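Local coordinates for protein-glutamine gamma-glutamyltransferase 2 (Pagrus major, PDB 1G0D), which is a transglutaminase that probably catalyses the calcium-dependent joining of protein glutamine side chains to lysines or other primary amines, at residues H556-V561 against N579-T584; P482-D487 against D547-C552; S328-C333 against M511-N516; L518-C523 against C552-H557. All blocks are in the same frame, centred on the assembly; numbering follows the deposited sequence.

Overall arrangement
The four contacts lie on one side of the chain's centre. Interactions 1 and 3 are buried; interaction 2 is partly buried and interaction 4 lies at the surface. Strands 558-566 and 502-513, neighbours in one mixed sheet, give a segment each to interactions 1 and 3, and Arg560 meets Asn330 between them. Interaction 1 is a beta pairing with one side-chain hydrogen bond, whereas interaction 3 is an aromatic cluster beside the catalytic residues. Interactions 2 and 4 share Cys552 and turn on one polar side chain each, a tyrosine hydroxyl from a short helix in one and an arginine between two loops in the other. Residues 579-584 also bond to 482-487, linking interactions 1 and 2.

Interaction 1 of 4, residues H556-V561 against N579-T584; sequences HHLIRV and NIPLST
Ile559 and Ile580 form a hydrogen-bonded pair between the antiparallel strands 558-561 and 579-581, whose axes approach to 4.5 Å with their directions 157° apart. Ile580 N gives its proton to Ile559 O at 2.8 Å, and Ile559 N returns the bond to Ile580 O at 3.0 Å. Beyond the end of the strand, Leu582 N reaches His557 O at 2.9 Å. Between these bonds Pro581, which has no N-H to offer, faces Leu558 in a non-hydrogen-bonded pair, its CB against Leu558 CD2. On the face that carries both isoleucines the packing is apolar: Ile559 CD1 touches Leu582 CD2 at 3.7 Å, and Ile580 CD1 meets a methyl of Val561.

The opposite face holds Arg560 and Asn579, side by side and pointing the same way. A bend at chi3 of -78° sets Arg560 NE 2.9 Å from Asn579 OD1. The hydrogen bond is almost straight, and its donor lies in the amide plane on an oxygen lone pair, while the guanidinium and amide planes stand 84° apart. The rest of the guanidinium is held by Asp326, Ser517 and Asn330, so several bonds fix its rotation. At the other end, His557 NE2 lies 3.6 Å from Thr584 CG2 and is itself hydrogen-bonded to Lys671 O.

This is the classic pairing of a beta hairpin, strands 558-566 and 573-581, in a barrel domain of the transglutaminase fold; Asn579, Ile580 and Pro581 probably belong to its GTP-binding site, as in related enzymes.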
loop_
_atom_site.group_PDB
_atom_site.type_symbol
_atom_site.label_atom_id
_atom_site.label_comp_id
_atom_site.label_asym_id
_atom_site.label_seq_id
_atom_site.Cartn_x
_atom_site.Cartn_y
_atom_site.Cartn_z
ATOM N N HIS A 556 8.184 -2.247 16.785
ATOM C CA HIS A 556 9.080 -1.593 15.838
ATOM C C HIS A 556 10.387 -1.201 16.510
ATOM O O HIS A 556 11.302 -0.730 15.854
ATOM C CB HIS A 556 8.417 -0.357 15.181
ATOM C CG HIS A 556 7.476 -0.685 14.042
ATOM N ND1 HIS A 556 7.228 -1.972 13.614
ATOM C CD2 HIS A 556 6.693 0.115 13.277
ATOM C CE1 HIS A 556 6.333 -1.955 12.639
ATOM N NE2 HIS A 556 5.992 -0.701 12.417
ATOM N N HIS A 557 10.483 -1.381 17.818
ATOM C CA HIS A 557 11.734 -1.053 18.516
ATOM C C HIS A 557 12.287 0.352 18.216
ATOM O O HIS A 557 13.457 0.499 17.830
ATOM C CB HIS A 557 12.813 -2.096 18.166
ATOM C CG HIS A 557 12.278 -3.477 17.960
ATOM N ND1 HIS A 557 12.210 -4.407 18.975
ATOM C CD2 HIS A 557 11.745 -4.074 16.872
ATOM C CE1 HIS A 557 11.655 -5.516 18.522
ATOM N NE2 HIS A 557 11.364 -5.339 17.246
ATOM N N LEU A 558 11.462 1.380 18.431
ATOM C CA LEU A 558 11.846 2.770 18.165
ATOM C C LEU A 558 12.140 3.668 19.385
ATOM O O LEU A 558 11.404 3.684 20.376
ATOM C CB LEU A 558 10.748 3.435 17.354
ATOM C CG LEU A 558 10.562 3.122 15.884
ATOM C CD1 LEU A 558 9.128 3.517 15.545
ATOM C CD2 LEU A 558 11.600 3.882 15.012
ATOM N N ILE A 559 13.199 4.458 19.288
ATOM C CA ILE A 559 13.556 5.356 20.360
ATOM C C ILE A 559 13.744 6.754 19.800
ATOM O O ILE A 559 14.651 7.007 19.010
ATOM C CB ILE A 559 14.859 4.872 21.063
ATOM C CG1 ILE A 559 14.535 3.656 21.948
ATOM C CG2 ILE A 559 15.470 6.002 21.902
ATOM C CD1 ILE A 559 15.731 2.877 22.376
ATOM N N ARG A 560 12.883 7.673 20.206
ATOM C CA ARG A 560 13.003 9.037 19.728
ATOM C C ARG A 560 13.928 9.827 20.653
ATOM O O ARG A 560 13.613 10.009 21.816
ATOM C CB ARG A 560 11.628 9.687 19.704
ATOM C CG ARG A 560 11.549 10.995 18.942
ATOM C CD ARG A 560 10.095 11.352 18.752
ATOM N NE ARG A 560 9.485 10.583 17.675
ATOM C CZ ARG A 560 8.228 10.732 17.262
ATOM N NH1 ARG A 560 7.756 9.988 16.264
ATOM N NH2 ARG A 560 7.439 11.623 17.850
ATOM N N VAL A 561 15.072 10.275 20.152
ATOM C CA VAL A 561 16.000 11.069 20.948
ATOM C C VAL A 561 15.822 12.526 20.562
ATOM O O VAL A 561 15.684 12.831 19.379
ATOM C CB VAL A 561 17.448 10.664 20.669
ATOM C CG1 VAL A 561 18.407 11.527 21.483
ATOM C CG2 VAL A 561 17.630 9.193 20.998
ATOM N N ASN A 579 15.002 9.583 15.362
ATOM C CA ASN A 579 14.265 8.382 15.726
ATOM C C ASN A 579 15.169 7.244 15.422
ATOM O O ASN A 579 15.609 7.091 14.285
ATOM C CB ASN A 579 13.006 8.234 14.909
ATOM C CG ASN A 579 11.910 9.095 15.421
ATOM O OD1 ASN A 579 11.107 8.657 16.238
ATOM N ND2 ASN A 579 11.868 10.338 14.958
ATOM N N ILE A 580 15.453 6.443 16.440
ATOM C CA ILE A 580 16.341 5.335 16.242
ATOM C C ILE A 580 15.628 4.007 16.133
ATOM O O ILE A 580 15.000 3.557 17.071
ATOM C CB ILE A 580 17.360 5.249 17.374
ATOM C CG1 ILE A 580 17.987 6.620 17.595
ATOM C CG2 ILE A 580 18.451 4.248 17.026
ATOM C CD1 ILE A 580 19.090 6.652 18.641
ATOM N N PRO A 581 15.643 3.398 14.940
ATOM C CA PRO A 581 15.001 2.099 14.792
ATOM C C PRO A 581 16.043 0.983 15.132
ATOM O O PRO A 581 17.045 0.798 14.427
ATOM C CB PRO A 581 14.555 2.103 13.330
ATOM C CG PRO A 581 15.354 3.174 12.662
ATOM C CD PRO A 581 16.168 3.892 13.661
ATOM N N LEU A 582 15.823 0.272 16.234
ATOM C CA LEU A 582 16.744 -0.782 16.642
ATOM C C LEU A 582 16.433 -2.018 15.782
ATOM O O LEU A 582 15.279 -2.456 15.729
ATOM C CB LEU A 582 16.560 -1.088 18.139
ATOM C CG LEU A 582 17.243 -0.267 19.247
ATOM C CD1 LEU A 582 17.483 1.113 18.818
ATOM C CD2 LEU A 582 16.368 -0.218 20.443
ATOM N N SER A 583 17.460 -2.584 15.132
ATOM C CA SER A 583 17.289 -3.730 14.219
ATOM C C SER A 583 17.013 -5.106 14.789
ATOM O O SER A 583 17.390 -5.394 15.909
ATOM C CB SER A 583 18.500 -3.857 13.269
ATOM O OG SER A 583 19.755 -3.567 13.864
ATOM N N THR A 584 16.346 -5.955 14.005
ATOM C CA THR A 584 16.079 -7.335 14.408
ATOM C C THR A 584 16.963 -8.187 13.491
ATOM O O THR A 584 17.364 -7.743 12.413
ATOM C CB THR A 584 14.609 -7.736 14.240
ATOM O OG1 THR A 584 14.107 -7.206 13.010
ATOM C CG2 THR A 584 13.773 -7.202 15.407
#

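Interaction 2 of 4, residues P482-D487 against D547-C552; sequences PVFGTD and DDYVRC
Phe484 and the polar backbone of the turn it belongs to receive the side chain of Tyr549, which leaves the short helix 546-549. Its CB passes near Cys523 SG, and CG is set between the backbone N and the carbonyl carbon (chi1 72°), which starts the ring toward the turn. Along one side of the ring, CD1 and then CE1 approach Phe484, CE1 lying 3.6 Å from Phe484 CE1, which sits near the plane of the tyrosine. Across the ring, CE2 and CZ both come within 3.3 Å of Thr486 O. At the tip, OH gives a short hydrogen bond of 2.5 Å to Thr486 O and accepts one from Gly485 N at 3.2 Å, bent to 138°.

Residues Val483 to Thr486 form a type II beta turn, with Gly485 at the third position, where its positive phi of 111° suits glycine. Val483 O accepts from both Thr486 N and Thr486 OG1, which holds the turn closed. The turn follows Pro482, by similarity part of the GTP site, and leads into strand 488-496. A phenylalanine in place of Tyr549 would probably leave Thr486 O without this donor and Gly485 N without its acceptor.

Phe484 CZ also packs on Val550 CG1 at 3.9 Å. Farther out, Asp487 OD1, which accepts from Tyr546 N, stands 4.4 Å from Asp547 OD2, and a water lies close to both oxygens.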
loop_
_atom_site.group_PDB
_atom_site.type_symbol
_atom_site.label_atom_id
_atom_site.label_comp_id
_atom_site.label_asym_id
_atom_site.label_seq_id
_atom_site.Cartn_x
_atom_site.Cartn_y
_atom_site.Cartn_z
ATOM N N PRO A 482 21.980 0.663 16.143
ATOM C CA PRO A 482 21.966 -0.435 17.121
ATOM C C PRO A 482 21.067 -1.587 16.792
ATOM O O PRO A 482 20.059 -1.413 16.101
ATOM C CB PRO A 482 21.485 0.240 18.389
ATOM C CG PRO A 482 20.617 1.347 17.877
ATOM C CD PRO A 482 21.393 1.889 16.715
ATOM N N VAL A 483 21.426 -2.763 17.306
ATOM C CA VAL A 483 20.608 -3.944 17.124
ATOM C C VAL A 483 19.769 -4.179 18.375
ATOM O O VAL A 483 20.288 -4.109 19.468
ATOM C CB VAL A 483 21.470 -5.177 16.931
ATOM C CG1 VAL A 483 20.571 -6.429 16.775
ATOM C CG2 VAL A 483 22.363 -4.972 15.738
ATOM N N PHE A 484 18.481 -4.448 18.227
ATOM C CA PHE A 484 17.645 -4.708 19.390
ATOM C C PHE A 484 18.318 -5.781 20.232
ATOM O O PHE A 484 18.792 -6.790 19.691
ATOM C CB PHE A 484 16.268 -5.212 18.973
ATOM C CG PHE A 484 15.352 -5.452 20.126
ATOM C CD1 PHE A 484 15.033 -4.414 20.990
ATOM C CD2 PHE A 484 14.820 -6.718 20.368
ATOM C CE1 PHE A 484 14.188 -4.632 22.086
ATOM C CE2 PHE A 484 13.974 -6.946 21.464
ATOM C CZ PHE A 484 13.661 -5.898 22.324
ATOM N N GLY A 485 18.339 -5.552 21.549
ATOM C CA GLY A 485 18.967 -6.465 22.490
ATOM C C GLY A 485 20.223 -5.854 23.115
ATOM O O GLY A 485 20.652 -6.273 24.186
ATOM N N THR A 486 20.803 -4.842 22.475
ATOM C CA THR A 486 22.029 -4.239 22.985
ATOM C C THR A 486 21.937 -2.849 23.638
ATOM O O THR A 486 20.994 -2.080 23.391
ATOM C CB THR A 486 23.112 -4.184 21.848
ATOM O OG1 THR A 486 22.867 -3.068 20.993
ATOM C CG2 THR A 486 23.074 -5.444 20.991
ATOM N N ASP A 487 22.915 -2.542 24.498
ATOM C CA ASP A 487 22.975 -1.231 25.129
ATOM C C ASP A 487 23.854 -0.465 24.174
ATOM O O ASP A 487 24.804 -1.022 23.648
ATOM C CB ASP A 487 23.709 -1.245 26.464
ATOM C CG ASP A 487 23.397 -2.439 27.318
ATOM O OD1 ASP A 487 22.224 -2.872 27.404
ATOM O OD2 ASP A 487 24.368 -2.926 27.934
ATOM N N ASP A 547 17.840 -3.554 29.175
ATOM C CA ASP A 547 16.891 -3.797 30.268
ATOM C C ASP A 547 16.081 -2.581 30.645
ATOM O O ASP A 547 15.103 -2.689 31.374
ATOM C CB ASP A 547 17.613 -4.335 31.495
ATOM C CG ASP A 547 19.078 -3.967 31.505
ATOM O OD1 ASP A 547 19.471 -3.076 32.299
ATOM O OD2 ASP A 547 19.838 -4.569 30.710
ATOM N N ASP A 548 16.492 -1.425 30.142
ATOM C CA ASP A 548 15.769 -0.192 30.395
ATOM C C ASP A 548 14.738 -0.036 29.277
ATOM O O ASP A 548 13.539 0.061 29.530
ATOM C CB ASP A 548 16.713 1.021 30.354
ATOM C CG ASP A 548 17.550 1.195 31.633
ATOM O OD1 ASP A 548 17.152 0.678 32.703
ATOM O OD2 ASP A 548 18.615 1.865 31.549
ATOM N N TYR A 549 15.202 -0.023 28.032
ATOM C CA TYR A 549 14.272 0.160 26.924
ATOM C C TYR A 549 13.403 -1.001 26.518
ATOM O O TYR A 549 12.514 -0.786 25.716
ATOM C CB TYR A 549 14.946 0.770 25.659
ATOM C CG TYR A 549 15.887 -0.113 24.854
ATOM C CD1 TYR A 549 15.449 -1.306 24.272
ATOM C CD2 TYR A 549 17.234 0.221 24.740
ATOM C CE1 TYR A 549 16.326 -2.141 23.616
ATOM C CE2 TYR A 549 18.122 -0.611 24.089
ATOM C CZ TYR A 549 17.666 -1.796 23.537
ATOM O OH TYR A 549 18.587 -2.659 22.963
ATOM N N VAL A 550 13.616 -2.209 27.035
ATOM C CA VAL A 550 12.711 -3.302 26.645
ATOM C C VAL A 550 11.359 -2.974 27.223
ATOM O O VAL A 550 10.319 -3.355 26.697
ATOM C CB VAL A 550 13.033 -4.638 27.269
ATOM C CG1 VAL A 550 13.104 -5.684 26.196
ATOM C CG2 VAL A 550 14.265 -4.548 28.098
ATOM N N ARG A 551 11.402 -2.274 28.345
ATOM C CA ARG A 551 10.211 -1.889 29.076
ATOM C C ARG A 551 9.247 -0.970 28.307
ATOM O O ARG A 551 8.039 -1.118 28.418
ATOM C CB ARG A 551 10.641 -1.225 30.404
ATOM C CG ARG A 551 10.666 -2.163 31.622
ATOM C CD ARG A 551 12.059 -2.292 32.218
ATOM N NE ARG A 551 12.440 -1.101 32.972
ATOM C CZ ARG A 551 13.565 -0.983 33.683
ATOM N NH1 ARG A 551 14.430 -1.991 33.746
ATOM N NH2 ARG A 551 13.842 0.156 34.315
ATOM N N CYS A 552 9.777 -0.066 27.484
ATOM C CA CYS A 552 8.944 0.922 26.797
ATOM C C CYS A 552 8.763 0.807 25.287
ATOM O O CYS A 552 7.785 1.282 24.722
ATOM C CB CYS A 552 9.490 2.321 27.132
ATOM S SG CYS A 552 10.520 2.472 28.684
HETATM O O HOH W 1 22.642 -3.884 30.128
#

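Interaction 3 of 4, residues S328-C333 against M511-N516; sequences SWNFHC and MAVTYN
Trp329, Phe331 and Tyr515 make an aromatic cluster where the strand carrying the active-site His332 meets the loop after strand 502-513. Tyr515, important for catalytic activity, is the ring common to both aromatic pairs.

Ring against ring, Phe331 and Tyr515 form an offset stack with centroids 4.7 Å apart and planes at 20°; Tyr515 CD2 stands 3.7 Å above the Phe331 plane, toward its rim. Phe331 CG lies between the backbone N and the carbonyl carbon (chi1 76°), which starts its ring toward the tyrosine. Trp329 meets Tyr515 obliquely, planes at 86°, with CE3 3.7 Å from Tyr515 CE2.

A CH-pi contact covers a face of the indole: Asn516 CB sits 3.6 Å from the centroid of the Trp329 six-membered ring, close to its normal. An alanine at Trp329 would probably open a gap beside Tyr515 CE2 and OH and leave Asn516 CB without the face it rests on.

The backbone bond is single and nearly straight: Asn330 N donates to Tyr515 O at 2.9 Å, in the carbonyl plane, while Asn330 OD1 accepts from Arg560 NH1. The cluster lies beside the catalytic triad, in which His332 NE2 is hydrogen-bonded to Asp355 OD2. Tyr515 OH makes a weak hydrogen bond to the backbone N of the active-site Cys272, consistent with the closed, resting state known in this family, and Trp273 meets the tyrosine ring edge-to-face.

Phe331 O lies in the plane of the Tyr515 ring, at its edge, 3.4 Å from CE2.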
loop_
_atom_site.group_PDB
_atom_site.type_symbol
_atom_site.label_atom_id
_atom_site.label_comp_id
_atom_site.label_asym_id
_atom_site.label_seq_id
_atom_site.Cartn_x
_atom_site.Cartn_y
_atom_site.Cartn_z
ATOM N N SER A 328 4.404 14.779 13.736
ATOM C CA SER A 328 4.536 13.998 12.523
ATOM C C SER A 328 4.953 12.571 12.687
ATOM O O SER A 328 5.845 12.259 13.473
ATOM C CB SER A 328 5.508 14.694 11.577
ATOM O OG SER A 328 5.121 16.051 11.364
ATOM N N TRP A 329 4.304 11.707 11.913
ATOM C CA TRP A 329 4.585 10.278 11.917
ATOM C C TRP A 329 5.982 9.994 11.367
ATOM O O TRP A 329 6.494 10.778 10.560
ATOM C CB TRP A 329 3.556 9.574 11.044
ATOM C CG TRP A 329 2.170 9.609 11.584
ATOM C CD1 TRP A 329 1.642 10.518 12.470
ATOM C CD2 TRP A 329 1.112 8.681 11.273
ATOM N NE1 TRP A 329 0.317 10.206 12.725
ATOM C CE2 TRP A 329 -0.028 9.088 12.004
ATOM C CE3 TRP A 329 1.018 7.546 10.451
ATOM C CZ2 TRP A 329 -1.251 8.388 11.925
ATOM C CZ3 TRP A 329 -0.199 6.855 10.377
ATOM C CH2 TRP A 329 -1.310 7.279 11.105
ATOM N N ASN A 330 6.599 8.879 11.770
ATOM C CA ASN A 330 7.939 8.554 11.260
ATOM C C ASN A 330 7.852 8.345 9.733
ATOM O O ASN A 330 8.790 8.655 8.977
ATOM C CB ASN A 330 8.488 7.293 11.926
ATOM C CG ASN A 330 9.022 7.544 13.330
ATOM O OD1 ASN A 330 8.900 8.648 13.880
ATOM N ND2 ASN A 330 9.611 6.510 13.920
ATOM N N PHE A 331 6.718 7.805 9.292
ATOM C CA PHE A 331 6.444 7.588 7.871
ATOM C C PHE A 331 4.978 7.267 7.769
ATOM O O PHE A 331 4.314 7.002 8.760
ATOM C CB PHE A 331 7.296 6.445 7.265
ATOM C CG PHE A 331 6.835 5.057 7.642
ATOM C CD1 PHE A 331 7.408 4.377 8.723
ATOM C CD2 PHE A 331 5.804 4.444 6.951
ATOM C CE1 PHE A 331 6.953 3.107 9.117
ATOM C CE2 PHE A 331 5.335 3.164 7.338
ATOM C CZ PHE A 331 5.912 2.496 8.423
ATOM N N HIS A 332 4.457 7.335 6.568
ATOM C CA HIS A 332 3.067 7.021 6.354
ATOM C C HIS A 332 2.954 6.625 4.910
ATOM O O HIS A 332 3.533 7.272 4.040
ATOM C CB HIS A 332 2.178 8.228 6.608
ATOM C CG HIS A 332 0.755 8.007 6.202
ATOM N ND1 HIS A 332 0.056 6.869 6.552
ATOM C CD2 HIS A 332 -0.114 8.791 5.515
ATOM C CE1 HIS A 332 -1.188 6.963 6.103
ATOM N NE2 HIS A 332 -1.317 8.119 5.474
ATOM N N CYS A 333 2.184 5.581 4.664
ATOM C CA CYS A 333 1.988 5.048 3.343
ATOM C C CYS A 333 0.596 5.244 2.722
ATOM O O CYS A 333 -0.427 5.291 3.410
ATOM C CB CYS A 333 2.264 3.550 3.376
ATOM S SG CYS A 333 3.831 3.046 4.007
ATOM N N MET A 511 13.085 8.711 24.721
ATOM C CA MET A 511 11.821 8.076 25.084
ATOM C C MET A 511 11.443 7.105 23.999
ATOM O O MET A 511 11.763 7.343 22.850
ATOM C CB MET A 511 10.727 9.120 25.169
ATOM C CG MET A 511 10.158 9.451 23.814
ATOM S SD MET A 511 9.585 11.153 23.669
ATOM C CE MET A 511 11.035 11.975 24.383
ATOM N N ALA A 512 10.758 6.023 24.357
ATOM C CA ALA A 512 10.327 5.048 23.362
ATOM C C ALA A 512 9.171 5.691 22.588
ATOM O O ALA A 512 8.494 6.598 23.097
ATOM C CB ALA A 512 9.873 3.772 24.026
ATOM N N VAL A 513 8.943 5.224 21.363
ATOM C CA VAL A 513 7.907 5.792 20.492
ATOM C C VAL A 513 7.307 4.731 19.535
ATOM O O VAL A 513 7.823 3.589 19.434
ATOM C CB VAL A 513 8.564 6.923 19.677
ATOM C CG1 VAL A 513 8.657 6.533 18.243
ATOM C CG2 VAL A 513 7.838 8.224 19.857
ATOM N N THR A 514 6.206 5.083 18.870
ATOM C CA THR A 514 5.596 4.178 17.881
ATOM C C THR A 514 5.756 4.890 16.551
ATOM O O THR A 514 5.950 6.119 16.525
ATOM C CB THR A 514 4.088 3.924 18.079
ATOM O OG1 THR A 514 3.358 5.133 17.859
ATOM C CG2 THR A 514 3.811 3.399 19.452
ATOM N N TYR A 515 5.681 4.161 15.438
ATOM C CA TYR A 515 5.864 4.850 14.168
ATOM C C TYR A 515 4.861 5.980 14.041
ATOM O O TYR A 515 5.228 7.044 13.562
ATOM C CB TYR A 515 5.803 3.894 12.964
ATOM C CG TYR A 515 4.472 3.766 12.284
ATOM C CD1 TYR A 515 3.542 2.819 12.707
ATOM C CD2 TYR A 515 4.161 4.531 11.166
ATOM C CE1 TYR A 515 2.330 2.623 12.024
ATOM C CE2 TYR A 515 2.926 4.343 10.459
ATOM C CZ TYR A 515 2.026 3.383 10.905
ATOM O OH TYR A 515 0.834 3.173 10.245
ATOM N N ASN A 516 3.616 5.792 14.490
ATOM C CA ASN A 516 2.672 6.901 14.378
ATOM C C ASN A 516 2.789 7.937 15.474
ATOM O O ASN A 516 1.814 8.573 15.853
ATOM C CB ASN A 516 1.201 6.465 14.230
ATOM C CG ASN A 516 0.745 5.478 15.251
ATOM O OD1 ASN A 516 -0.395 5.536 15.675
ATOM N ND2 ASN A 516 1.579 4.553 15.622
#

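Interaction 4 of 4, residues L518-C523 against C552-H557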
loop_
_atom_site.group_PDB
_atom_site.type_symbol
_atom_site.label_atom_id
_atom_site.label_comp_id
_atom_site.label_asym_id
_atom_site.label_seq_id
_atom_site.Cartn_x
_atom_site.Cartn_y
_atom_site.Cartn_z
ATOM N N LEU A 518 3.238 7.828 18.783
ATOM C CA LEU A 518 2.554 7.674 20.050
ATOM C C LEU A 518 3.639 7.506 21.088
ATOM O O LEU A 518 4.294 6.476 21.142
ATOM C CB LEU A 518 1.692 6.424 20.038
ATOM C CG LEU A 518 0.191 6.450 20.297
ATOM C CD1 LEU A 518 -0.410 7.731 19.857
ATOM C CD2 LEU A 518 -0.442 5.323 19.562
ATOM N N ARG A 519 3.829 8.532 21.903
ATOM C CA ARG A 519 4.814 8.536 22.976
ATOM C C ARG A 519 4.544 7.383 23.946
ATOM O O ARG A 519 3.396 7.142 24.329
ATOM C CB ARG A 519 4.736 9.869 23.695
ATOM C CG ARG A 519 5.959 10.198 24.506
ATOM C CD ARG A 519 5.704 11.390 25.457
ATOM N NE ARG A 519 4.626 11.144 26.424
ATOM C CZ ARG A 519 3.550 11.926 26.578
ATOM N NH1 ARG A 519 3.392 13.025 25.829
ATOM N NH2 ARG A 519 2.624 11.602 27.484
ATOM N N ARG A 520 5.599 6.661 24.322
ATOM C CA ARG A 520 5.452 5.522 25.214
ATOM C C ARG A 520 6.234 5.627 26.507
ATOM O O ARG A 520 5.754 6.216 27.483
ATOM C CB ARG A 520 5.827 4.247 24.482
ATOM C CG ARG A 520 4.621 3.666 23.758
ATOM C CD ARG A 520 4.965 2.552 22.828
ATOM N NE ARG A 520 5.279 1.326 23.527
ATOM C CZ ARG A 520 4.358 0.449 23.896
ATOM N NH1 ARG A 520 4.705 -0.660 24.534
ATOM N NH2 ARG A 520 3.082 0.695 23.636
ATOM N N GLY A 521 7.436 5.071 26.539
ATOM C CA GLY A 521 8.219 5.158 27.764
ATOM C C GLY A 521 9.477 6.037 27.778
ATOM O O GLY A 521 10.469 5.731 27.096
ATOM N N GLU A 522 9.446 7.116 28.573
ATOM C CA GLU A 522 10.583 8.033 28.698
ATOM C C GLU A 522 11.739 7.306 29.398
ATOM O O GLU A 522 11.922 7.447 30.610
ATOM C CB GLU A 522 10.155 9.274 29.500
ATOM C CG GLU A 522 11.288 10.076 30.143
ATOM C CD GLU A 522 12.026 10.979 29.166
ATOM O OE1 GLU A 522 11.395 11.874 28.542
ATOM O OE2 GLU A 522 13.257 10.788 29.033
ATOM N N CYS A 523 12.525 6.534 28.642
ATOM C CA CYS A 523 13.620 5.783 29.250
ATOM C C CYS A 523 14.922 6.529 29.578
ATOM O O CYS A 523 16.001 5.922 29.524
ATOM C CB CYS A 523 13.946 4.521 28.441
ATOM S SG CYS A 523 13.901 4.726 26.693
ATOM N N CYS A 552 9.777 -0.066 27.484
ATOM C CA CYS A 552 8.944 0.922 26.797
ATOM C C CYS A 552 8.763 0.807 25.287
ATOM O O CYS A 552 7.785 1.282 24.722
ATOM C CB CYS A 552 9.490 2.321 27.132
ATOM S SG CYS A 552 10.520 2.472 28.684
ATOM N N VAL A 553 9.724 0.180 24.645
ATOM C CA VAL A 553 9.734 0.020 23.210
ATOM C C VAL A 553 8.676 -0.993 22.753
ATOM O O VAL A 553 8.277 -1.842 23.536
ATOM C CB VAL A 553 11.178 -0.342 22.818
ATOM C CG1 VAL A 553 11.254 -1.610 22.073
ATOM C CG2 VAL A 553 11.786 0.807 22.101
ATOM N N SER A 554 8.205 -0.855 21.503
ATOM C CA SER A 554 7.164 -1.707 20.853
ATOM C C SER A 554 7.741 -2.645 19.771
ATOM O O SER A 554 8.959 -2.761 19.608
ATOM C CB SER A 554 6.130 -0.811 20.153
ATOM O OG SER A 554 4.877 -0.837 20.791
ATOM N N GLU A 555 6.845 -3.260 18.991
ATOM C CA GLU A 555 7.228 -4.184 17.924
ATOM C C GLU A 555 8.192 -3.572 16.912
ATOM O O GLU A 555 8.930 -4.298 16.248
ATOM C CB GLU A 555 5.991 -4.652 17.186
ATOM C CG GLU A 555 5.285 -3.516 16.495
ATOM C CD GLU A 555 3.984 -3.134 17.165
ATOM O OE1 GLU A 555 3.210 -2.384 16.528
ATOM O OE2 GLU A 555 3.736 -3.580 18.315
ATOM N N HIS A 556 8.184 -2.247 16.785
ATOM C CA HIS A 556 9.080 -1.593 15.838
ATOM C C HIS A 556 10.387 -1.201 16.510
ATOM O O HIS A 556 11.302 -0.730 15.854
ATOM C CB HIS A 556 8.417 -0.357 15.181
ATOM C CG HIS A 556 7.476 -0.685 14.042
ATOM N ND1 HIS A 556 7.228 -1.972 13.614
ATOM C CD2 HIS A 556 6.693 0.115 13.277
ATOM C CE1 HIS A 556 6.333 -1.955 12.639
ATOM N NE2 HIS A 556 5.992 -0.701 12.417
ATOM N N HIS A 557 10.483 -1.381 17.818
ATOM C CA HIS A 557 11.734 -1.053 18.516
ATOM C C HIS A 557 12.287 0.352 18.216
ATOM O O HIS A 557 13.457 0.499 17.830
ATOM C CB HIS A 557 12.813 -2.096 18.166
ATOM C CG HIS A 557 12.278 -3.477 17.960
ATOM N ND1 HIS A 557 12.210 -4.407 18.975
ATOM C CD2 HIS A 557 11.745 -4.074 16.872
ATOM C CE1 HIS A 557 11.655 -5.516 18.522
ATOM N NE2 HIS A 557 11.364 -5.339 17.246
HETATM O O HOH W 2 6.467 -2.474 25.878
#
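Arg520 reaches across to Cys552 and Ser554 with its head group. NE donates to Cys552 O at 2.8 Å, an N-H angle of 155°, the donor tilted from the carbonyl plane. Ser554 OG stands over the centre of one guanidinium face, 3.4 Å from Arg520 CZ. A water near the guanidinium plane extends the contact: it accepts a weak bond from Arg520 NH1 at 2.9 Å and donates to Val553 O at 3.0 Å. The bend at chi3 (74°) places NE within reach of the carbonyl. Farther along, Cys523 CB packs on Cys552 SG at 4.0 Å; the two sulphurs, Cys523 SG and Cys552 SG, are 4.5 Å apart and form no disulphide.

In the next shell, salt bridges from Arg520 NH2 to Glu237 and from NH1 to Glu238 hold the guanidinium further, and the two acids probably balance its charge. Backbone bonds of Arg520 and Gly521 with Ala512 tie this part of the loop to strand 502-513. On the partner side a type I beta turn from Ser554 to His557, closed by His557 N to Ser554 O at 2.7 Å, leads the chain into strand 558-566.

Two loops at one end of the barrel sheet, following strand 502-513 and preceding its neighbour 558-566, are thus joined side by side at the surface, and through Glu237 and Glu238 to the catalytic core, a barrel-to-core junction of the transglutaminase fold.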